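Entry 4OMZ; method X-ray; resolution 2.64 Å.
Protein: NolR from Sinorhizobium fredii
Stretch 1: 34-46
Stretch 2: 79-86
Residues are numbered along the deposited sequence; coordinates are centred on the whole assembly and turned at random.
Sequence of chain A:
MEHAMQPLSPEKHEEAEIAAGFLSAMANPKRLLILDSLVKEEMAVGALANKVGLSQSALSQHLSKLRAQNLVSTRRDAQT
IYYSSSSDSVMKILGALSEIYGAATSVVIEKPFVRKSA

Stretch 1 34-46: ILDSLVKEEMAVG
Stretch 2 (79-86) QTIYYSSS

Packing of residues 34-46 against residues 79-86 in NolR, whose strand is 80-84; the two stretches, of one chain, bury 579 Å² between them, both sides summed. Residues 34-40 are the end of a helix that begins earlier in the chain, held by Leu38 N to Ile34 O (2.8 Å) and Val39 N to Leu35 O (2.9 Å). Glu41 is the first residue to leave helical phi/psi, at -166/155°, although its N still makes a weak bond to Ser37 O at 2.9 Å. The chain then extends through Glu42 (-76/140°) and Met43 (-144/139°) to Ala44 (-73/156°), the N-cap position of a second helix that Val45 (-55/-35°) and Gly46 (-63/-55°) enter. Thr80 to Ser84 are extended throughout, with phi from -98 to -150° and psi from 123 to 171°.

The extended segment runs antiparallel to the strand. Met43 and Tyr83 form the hydrogen-bonded pair, their CA atoms 5.5 Å apart: Tyr83 N donates to Met43 O at 2.9 Å (168° at the hydrogen) and Met43 N to Tyr83 O at 3.2 Å (163°). This closed ring satisfies the backbone donor and acceptor of both residues. CA-H...O contacts flank it, from Glu42 CA to Tyr83 O and from Tyr82 CA to Met43 O, both 3.5 Å, so each carbonyl oxygen of the pair also receives a CA-H. One step along, Ala44 CA approaches Ile81 O at 3.4 Å in a third such contact, nearly straight at 164°.

The end of the first helix supplies a separate anchor. Leu38 O accepts from Ser85 N at 3.1 Å (154°), with Leu38 CA 4.6 Å from Ser84 CA. A water donates to Val39 O at 3.2 Å and, weakly, to Ser85 O at 3.4 Å, linking two acceptors that cannot bond each other directly. Ser85 OG (chi1 t) lies 4.1 Å from Leu35 CD2 and finds its hydrogen bond just outside the stretches.

Side chains fill the space around these bonds. Leu38 (m, t) points toward the strand, placing CD2 3.4 Å from Tyr83 O and CD1 4.0 Å from Tyr83 CB, an apolar contact beside a carbonyl already engaged by Met43 N. Met43 (m, t, chi3 -133°) and Tyr83 (chi1 m, chi2 80°) share one face of the sheet. Val45 (t) sets CG2 3.6 Å from Tyr83 CE1, meeting the ring obliquely; Tyr83 OH is hydrogen-bonded elsewhere in the structure. Ala44 and Tyr82 (chi1 m, chi2 -83°) project to the opposite face, where Ala44 CB packs 3.7 Å from Tyr82 CE1 and 3.8 Å from Thr80 CG2. At the exposed margin Glu42 (m, t) lays its aliphatic CG 4.1 Å from Ser84 CB (chi1 p), while its OE2 is satisfied elsewhere in the structure. Lys40 points away from the strand; its NZ forms a long salt bridge to Asp36 OD2, 3.8 Å, within the helix.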

# COMPACT_ATOMS: atom_id res chain seq x y z
N ILE A 34 -7.22 -9.54 6.97
CA ILE A 34 -7.34 -10.79 6.24
C ILE A 34 -5.97 -11.38 5.91
O ILE A 34 -5.72 -12.55 6.17
CB ILE A 34 -8.15 -10.62 4.94
CG1 ILE A 34 -9.61 -10.30 5.26
CG2 ILE A 34 -8.04 -11.87 4.08
CD1 ILE A 34 -10.37 -9.70 4.09
N LEU A 35 -5.09 -10.58 5.32
CA LEU A 35 -3.77 -11.07 4.93
C LEU A 35 -2.92 -11.44 6.13
O LEU A 35 -2.13 -12.38 6.07
CB LEU A 35 -3.03 -10.02 4.08
CG LEU A 35 -3.45 -9.94 2.61
CD1 LEU A 35 -2.88 -8.69 1.97
CD2 LEU A 35 -3.00 -11.18 1.86
N ASP A 36 -3.07 -10.71 7.23
CA ASP A 36 -2.38 -11.04 8.47
C ASP A 36 -2.80 -12.44 8.92
O ASP A 36 -1.97 -13.37 9.07
CB ASP A 36 -2.68 -10.00 9.55
CG ASP A 36 -1.57 -9.86 10.56
OD1 ASP A 36 -0.45 -9.48 10.16
OD2 ASP A 36 -1.81 -10.12 11.76
N SER A 37 -4.11 -12.61 9.03
CA SER A 37 -4.67 -13.88 9.46
C SER A 37 -4.27 -15.04 8.54
O SER A 37 -3.88 -16.10 9.00
CB SER A 37 -6.19 -13.76 9.55
OG SER A 37 -6.56 -12.62 10.30
N LEU A 38 -4.36 -14.81 7.23
CA LEU A 38 -4.04 -15.84 6.24
C LEU A 38 -2.55 -16.14 6.18
O LEU A 38 -2.16 -17.23 5.77
CB LEU A 38 -4.54 -15.41 4.86
CG LEU A 38 -6.06 -15.42 4.70
CD1 LEU A 38 -6.44 -15.22 3.24
CD2 LEU A 38 -6.61 -16.73 5.23
N VAL A 39 -1.72 -15.18 6.58
CA VAL A 39 -0.29 -15.46 6.65
C VAL A 39 -0.02 -16.37 7.84
O VAL A 39 0.85 -17.25 7.76
CB VAL A 39 0.55 -14.17 6.76
CG1 VAL A 39 1.88 -14.45 7.46
CG2 VAL A 39 0.80 -13.57 5.39
N LYS A 40 -0.79 -16.24 8.92
CA LYS A 40 -0.38 -17.03 10.08
C LYS A 40 -1.20 -18.30 10.26
O LYS A 40 -0.88 -19.12 11.12
CB LYS A 40 -0.45 -16.20 11.37
CG LYS A 40 -0.51 -14.71 11.18
CD LYS A 40 0.86 -14.12 10.90
CE LYS A 40 0.93 -12.64 11.24
NZ LYS A 40 1.05 -12.41 12.71
N GLU A 41 -2.24 -18.50 9.44
CA GLU A 41 -3.03 -19.73 9.51
C GLU A 41 -3.95 -19.96 8.30
O GLU A 41 -4.35 -19.01 7.63
CB GLU A 41 -3.82 -19.68 10.82
CG GLU A 41 -4.50 -18.33 11.02
CD GLU A 41 -5.13 -18.13 12.39
OE1 GLU A 41 -5.52 -19.12 13.04
OE2 GLU A 41 -5.25 -16.95 12.80
N GLU A 42 -4.28 -21.22 8.04
CA GLU A 42 -5.35 -21.59 7.10
C GLU A 42 -6.74 -21.38 7.68
O GLU A 42 -6.98 -21.68 8.85
CB GLU A 42 -5.26 -23.05 6.66
CG GLU A 42 -4.15 -23.43 5.72
CD GLU A 42 -4.38 -24.83 5.15
OE1 GLU A 42 -4.43 -25.80 5.94
OE2 GLU A 42 -4.52 -24.96 3.91
N MET A 43 -7.66 -20.88 6.87
CA MET A 43 -9.04 -20.69 7.31
C MET A 43 -10.07 -20.96 6.23
O MET A 43 -9.90 -20.58 5.07
CB MET A 43 -9.26 -19.28 7.85
CG MET A 43 -8.54 -19.00 9.14
SD MET A 43 -9.10 -17.47 9.89
CE MET A 43 -7.51 -16.76 10.27
N ALA A 44 -11.16 -21.62 6.63
CA ALA A 44 -12.32 -21.72 5.77
C ALA A 44 -12.95 -20.34 5.79
O ALA A 44 -12.77 -19.59 6.74
CB ALA A 44 -13.28 -22.78 6.26
N VAL A 45 -13.69 -20.02 4.74
CA VAL A 45 -14.20 -18.67 4.55
C VAL A 45 -15.01 -18.14 5.75
O VAL A 45 -14.93 -16.96 6.07
CB VAL A 45 -15.05 -18.60 3.27
CG1 VAL A 45 -15.58 -17.20 3.04
CG2 VAL A 45 -14.21 -19.02 2.07
N GLY A 46 -15.76 -19.02 6.42
CA GLY A 46 -16.54 -18.60 7.57
C GLY A 46 -15.73 -18.09 8.74
O GLY A 46 -15.93 -16.96 9.22
N GLN A 79 -16.26 -29.71 -0.37
CA GLN A 79 -16.66 -28.43 -0.96
C GLN A 79 -16.24 -27.26 -0.10
O GLN A 79 -16.71 -26.14 -0.30
CB GLN A 79 -18.17 -28.39 -1.23
CG GLN A 79 -18.64 -29.51 -2.13
CD GLN A 79 -18.81 -30.81 -1.38
OE1 GLN A 79 -18.65 -30.86 -0.16
NE2 GLN A 79 -19.09 -31.88 -2.11
N THR A 80 -15.32 -27.50 0.83
CA THR A 80 -14.88 -26.43 1.70
C THR A 80 -13.57 -25.89 1.16
O THR A 80 -12.62 -26.64 0.91
CB THR A 80 -14.68 -26.93 3.15
OG1 THR A 80 -15.89 -27.54 3.62
CG2 THR A 80 -14.31 -25.78 4.08
N ILE A 81 -13.51 -24.58 0.99
CA ILE A 81 -12.30 -23.94 0.53
C ILE A 81 -11.53 -23.36 1.71
O ILE A 81 -12.09 -22.66 2.55
CB ILE A 81 -12.59 -22.82 -0.50
CG1 ILE A 81 -13.40 -23.37 -1.68
CG2 ILE A 81 -11.29 -22.21 -1.00
CD1 ILE A 81 -12.67 -24.38 -2.53
N TYR A 82 -10.24 -23.68 1.76
CA TYR A 82 -9.35 -23.14 2.78
C TYR A 82 -8.37 -22.19 2.12
O TYR A 82 -7.65 -22.57 1.19
CB TYR A 82 -8.60 -24.25 3.51
CG TYR A 82 -9.49 -25.09 4.39
CD1 TYR A 82 -9.83 -24.67 5.67
CD2 TYR A 82 -9.99 -26.31 3.95
CE1 TYR A 82 -10.65 -25.44 6.49
CE2 TYR A 82 -10.80 -27.08 4.76
CZ TYR A 82 -11.13 -26.64 6.03
OH TYR A 82 -11.94 -27.40 6.84
N TYR A 83 -8.35 -20.95 2.61
CA TYR A 83 -7.49 -19.90 2.08
C TYR A 83 -6.23 -19.75 2.92
O TYR A 83 -6.25 -19.95 4.13
CB TYR A 83 -8.24 -18.57 2.04
CG TYR A 83 -9.21 -18.44 0.89
CD1 TYR A 83 -10.47 -19.03 0.94
CD2 TYR A 83 -8.88 -17.71 -0.24
CE1 TYR A 83 -11.36 -18.91 -0.11
CE2 TYR A 83 -9.76 -17.58 -1.30
CZ TYR A 83 -11.00 -18.18 -1.23
OH TYR A 83 -11.87 -18.04 -2.28
N SER A 84 -5.13 -19.41 2.26
CA SER A 84 -3.90 -19.07 2.96
C SER A 84 -3.13 -18.07 2.13
O SER A 84 -3.51 -17.79 1.00
CB SER A 84 -3.05 -20.32 3.23
OG SER A 84 -2.81 -21.04 2.03
N SER A 85 -2.06 -17.51 2.69
CA SER A 85 -1.16 -16.70 1.89
C SER A 85 0.29 -17.03 2.17
O SER A 85 0.75 -16.94 3.31
CB SER A 85 -1.39 -15.21 2.12
OG SER A 85 -0.55 -14.46 1.26
N SER A 86 1.00 -17.41 1.12
CA SER A 86 2.43 -17.65 1.21
C SER A 86 3.17 -16.65 0.32
O SER A 86 4.29 -16.90 -0.13
CB SER A 86 2.74 -19.09 0.83
OG SER A 86 2.39 -19.96 1.89
O HOH W 1 2.12 -19.07 5.52